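Local coordinates for protein 433aa long hypothetical phosphoribosylglycinamide formyl transferase (Pyrococcus horikoshii, PDB 2DWC) that is a putative PurT-like protein of the ATP-grasp superfamily that binds adenosine-5'-diphosphate, at residues B[2-6]-B[102-107]. Numbering follows the deposited sequence.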
ATOM      1  N   VAL B   2      26.624   6.592 -17.568  1.00 25.62           N
ATOM      2  CA  VAL B   2      25.887   5.296 -17.685  1.00 22.47           C
ATOM      3  C   VAL B   2      25.433   4.747 -16.320  1.00 21.26           C
ATOM      4  O   VAL B   2      25.931   5.147 -15.256  1.00 23.15           O
ATOM      5  CB  VAL B   2      26.743   4.191 -18.407  1.00 24.61           C
ATOM      6  CG1 VAL B   2      27.262   4.778 -19.761  1.00 22.77           C
ATOM      7  CG2 VAL B   2      27.902   3.746 -17.550  1.00 25.97           C
ATOM      8  N   VAL B   3      24.467   3.834 -16.371  1.00 16.07           N
ATOM      9  CA  VAL B   3      23.925   3.182 -15.160  1.00 18.83           C
ATOM     10  C   VAL B   3      25.012   2.358 -14.467  1.00 21.51           C
ATOM     11  O   VAL B   3      25.636   1.479 -15.092  1.00 18.16           O
ATOM     12  CB  VAL B   3      22.758   2.249 -15.562  1.00 16.96           C
ATOM     13  CG1 VAL B   3      22.335   1.373 -14.389  1.00 15.53           C
ATOM     14  CG2 VAL B   3      21.593   3.052 -16.113  1.00 17.77           C
ATOM     15  N   MET B   4      25.235   2.605 -13.173  1.00 17.19           N
ATOM     16  CA  MET B   4      26.293   1.913 -12.457  1.00 20.17           C
ATOM     17  C   MET B   4      25.888   0.643 -11.756  1.00 19.26           C
ATOM     18  O   MET B   4      26.775  -0.053 -11.266  1.00 20.61           O
ATOM     19  CB  MET B   4      26.974   2.854 -11.451  1.00 21.67           C
ATOM     20  CG  MET B   4      26.053   3.260 -10.281  1.00 17.59           C
ATOM     21  SD  MET B   4      27.085   4.325  -9.179  1.00 22.81           S
ATOM     22  CE  MET B   4      27.159   5.783 -10.216  1.00 19.83           C
ATOM     23  N   ILE B   5      24.574   0.330 -11.675  1.00 14.86           N
ATOM     24  CA  ILE B   5      24.188  -0.921 -11.043  1.00 13.87           C
ATOM     25  C   ILE B   5      23.831  -1.936 -12.163  1.00 21.19           C
ATOM     26  O   ILE B   5      23.975  -1.631 -13.328  1.00 22.75           O
ATOM     27  CB  ILE B   5      22.959  -0.775 -10.122  1.00 17.83           C
ATOM     28  CG1 ILE B   5      21.736  -0.273 -10.909  1.00 18.15           C
ATOM     29  CG2 ILE B   5      23.266   0.257  -9.000  1.00 19.15           C
ATOM     30  CD1 ILE B   5      20.370  -0.547 -10.134  1.00 17.81           C
ATOM     31  N   LYS B   6      23.419  -3.138 -11.790  1.00 17.56           N
ATOM     32  CA  LYS B   6      23.058  -4.137 -12.782  1.00 22.14           C
ATOM     33  C   LYS B   6      21.758  -4.817 -12.391  1.00 23.24           C
ATOM     34  O   LYS B   6      21.176  -4.554 -11.329  1.00 19.07           O
ATOM     35  CB  LYS B   6      24.145  -5.179 -12.897  1.00 21.41           C
ATOM     36  CG  LYS B   6      24.423  -5.873 -11.566  1.00 25.69           C
ATOM     37  CD  LYS B   6      25.731  -6.654 -11.652  1.00 43.43           C
ATOM     38  CE  LYS B   6      26.160  -7.155 -10.285  1.00 51.59           C
ATOM     39  NZ  LYS B   6      25.134  -8.088  -9.751  1.00 52.27           N
ATOM     40  N   GLU B 102      27.726  10.483  -7.484  1.00 18.56           N
ATOM     41  CA  GLU B 102      27.827   9.570  -8.645  1.00 17.77           C
ATOM     42  C   GLU B 102      29.269   9.308  -9.008  1.00 21.64           C
ATOM     43  O   GLU B 102      29.656   8.151  -9.278  1.00 19.95           O
ATOM     44  CB  GLU B 102      27.016  10.233  -9.776  1.00 24.54           C
ATOM     45  CG  GLU B 102      26.869   9.541 -11.066  1.00 27.67           C
ATOM     46  CD  GLU B 102      25.925  10.370 -11.926  1.00 21.96           C
ATOM     47  OE1 GLU B 102      26.394  11.396 -12.495  1.00 23.31           O
ATOM     48  OE2 GLU B 102      24.715  10.019 -11.976  1.00 18.84           O
ATOM     49  N   LYS B 103      30.076  10.376  -9.015  1.00 19.50           N
ATOM     50  CA  LYS B 103      31.498  10.251  -9.310  1.00 24.43           C
ATOM     51  C   LYS B 103      32.196   9.338  -8.332  1.00 28.29           C
ATOM     52  O   LYS B 103      33.171   8.667  -8.667  1.00 27.58           O
ATOM     53  CB  LYS B 103      32.165  11.642  -9.281  1.00 26.65           C
ATOM     54  CG  LYS B 103      32.639  12.141 -10.612  1.00 41.58           C
ATOM     55  CD  LYS B 103      33.192  13.570 -10.504  1.00 43.64           C
ATOM     56  CE  LYS B 103      34.143  13.724  -9.299  1.00 49.15           C
ATOM     57  NZ  LYS B 103      35.434  12.950  -9.400  1.00 49.83           N
ATOM     58  N   ASP B 104      31.685   9.293  -7.106  1.00 21.18           N
ATOM     59  CA  ASP B 104      32.260   8.460  -6.063  1.00 18.16           C
ATOM     60  C   ASP B 104      31.650   7.071  -6.000  1.00 21.96           C
ATOM     61  O   ASP B 104      31.866   6.342  -5.033  1.00 22.59           O
ATOM     62  CB  ASP B 104      32.076   9.168  -4.702  1.00 24.79           C
ATOM     63  CG  ASP B 104      32.959   8.596  -3.607  1.00 37.52           C
ATOM     64  OD1 ASP B 104      34.149   8.354  -3.875  1.00 45.52           O
ATOM     65  OD2 ASP B 104      32.476   8.412  -2.459  1.00 33.33           O
ATOM     66  N   GLY B 105      30.840   6.729  -6.996  1.00 23.78           N
ATOM     67  CA  GLY B 105      30.267   5.403  -7.050  1.00 18.84           C
ATOM     68  C   GLY B 105      28.925   5.150  -6.362  1.00 19.09           C
ATOM     69  O   GLY B 105      28.598   3.989  -6.110  1.00 21.24           O
ATOM     70  N   TYR B 106      28.174   6.202  -6.013  1.00 16.85           N
ATOM     71  CA  TYR B 106      26.855   5.974  -5.417  1.00 14.12           C
ATOM     72  C   TYR B 106      25.857   6.233  -6.514  1.00 14.21           C
ATOM     73  O   TYR B 106      25.965   7.250  -7.228  1.00 19.00           O
ATOM     74  CB  TYR B 106      26.574   6.956  -4.271  1.00 17.63           C
ATOM     75  CG  TYR B 106      27.464   6.676  -3.098  1.00 14.81           C
ATOM     76  CD1 TYR B 106      28.620   7.419  -2.895  1.00 22.59           C
ATOM     77  CD2 TYR B 106      27.190   5.617  -2.230  1.00 20.79           C
ATOM     78  CE1 TYR B 106      29.497   7.121  -1.869  1.00 26.41           C
ATOM     79  CE2 TYR B 106      28.077   5.318  -1.173  1.00 23.35           C
ATOM     80  CZ  TYR B 106      29.215   6.077  -1.021  1.00 28.05           C
ATOM     81  OH  TYR B 106      30.090   5.789  -0.007  1.00 32.96           O
ATOM     82  N   PHE B 107      24.809   5.404  -6.561  1.00 16.57           N
ATOM     83  CA  PHE B 107      23.837   5.470  -7.632  1.00 16.76           C
ATOM     84  C   PHE B 107      22.749   6.543  -7.424  1.00 19.10           C
ATOM     85  O   PHE B 107      21.849   6.388  -6.598  1.00 20.14           O
ATOM     86  CB  PHE B 107      23.199   4.072  -7.820  1.00 13.20           C
ATOM     87  CG  PHE B 107      22.189   4.012  -8.931  1.00 17.09           C
ATOM     88  CD1 PHE B 107      22.463   4.623 -10.171  1.00 21.49           C
ATOM     89  CD2 PHE B 107      20.972   3.360  -8.750  1.00 15.41           C
ATOM     90  CE1 PHE B 107      21.529   4.585 -11.228  1.00 22.16           C
ATOM     91  CE2 PHE B 107      20.017   3.312  -9.831  1.00 19.24           C
ATOM     92  CZ  PHE B 107      20.324   3.936 -11.060  1.00 23.33           C
TER
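Met4 lays its side chain across the turn that follows helix 95-103. Its CA-to-CB bond points sideways, but with chi1 p and chi2 t its end comes nearer to the turn. Segment 102-107 covers 102 Å² of Met4. Met4 SD lies 3.4 Å from Gly105 O, 3.5 Å from Tyr106 C and 3.6 Å from Phe107 N, so the sulfur rests on backbone atoms in van der Waals contact. Beyond it, Met4 CE reaches the last turn of the helix, 3.6 Å from Glu102 O and 3.9 Å from Glu102 CG. The carboxylate of Glu102 is engaged with another partner: its OE2 accepts a hydrogen bond from the backbone N of Ala112.

The turn is a Schellman motif. Gly105 is its C-prime residue, with a positive phi of 90°. Gly105 N donates to Glu102 O at 2.9 Å, and Tyr106 N pairs with Phe101 O. A CB on Gly105 would press against the carbonyl oxygen of Asp104. The chain then turns away from the helix towards Phe107, whose backbone is hydrogen-bonded to Ile86 of strand 85-88, an outer strand of the parallel sheet in the preATP-grasp domain.

Phe107 is buried. The CA-to-CB bonds of Phe107 and Ile5 point toward each other's segment. Met4 CG sits 3.8 Å from Phe107 CD1. Ile5 has CG1 over one face of the ring and CG2 3.9 Å from Phe107 CD2. These contacts of Met4 and Ile5 with the ring are apolar. Ile5 and Val3 also touch Leu273.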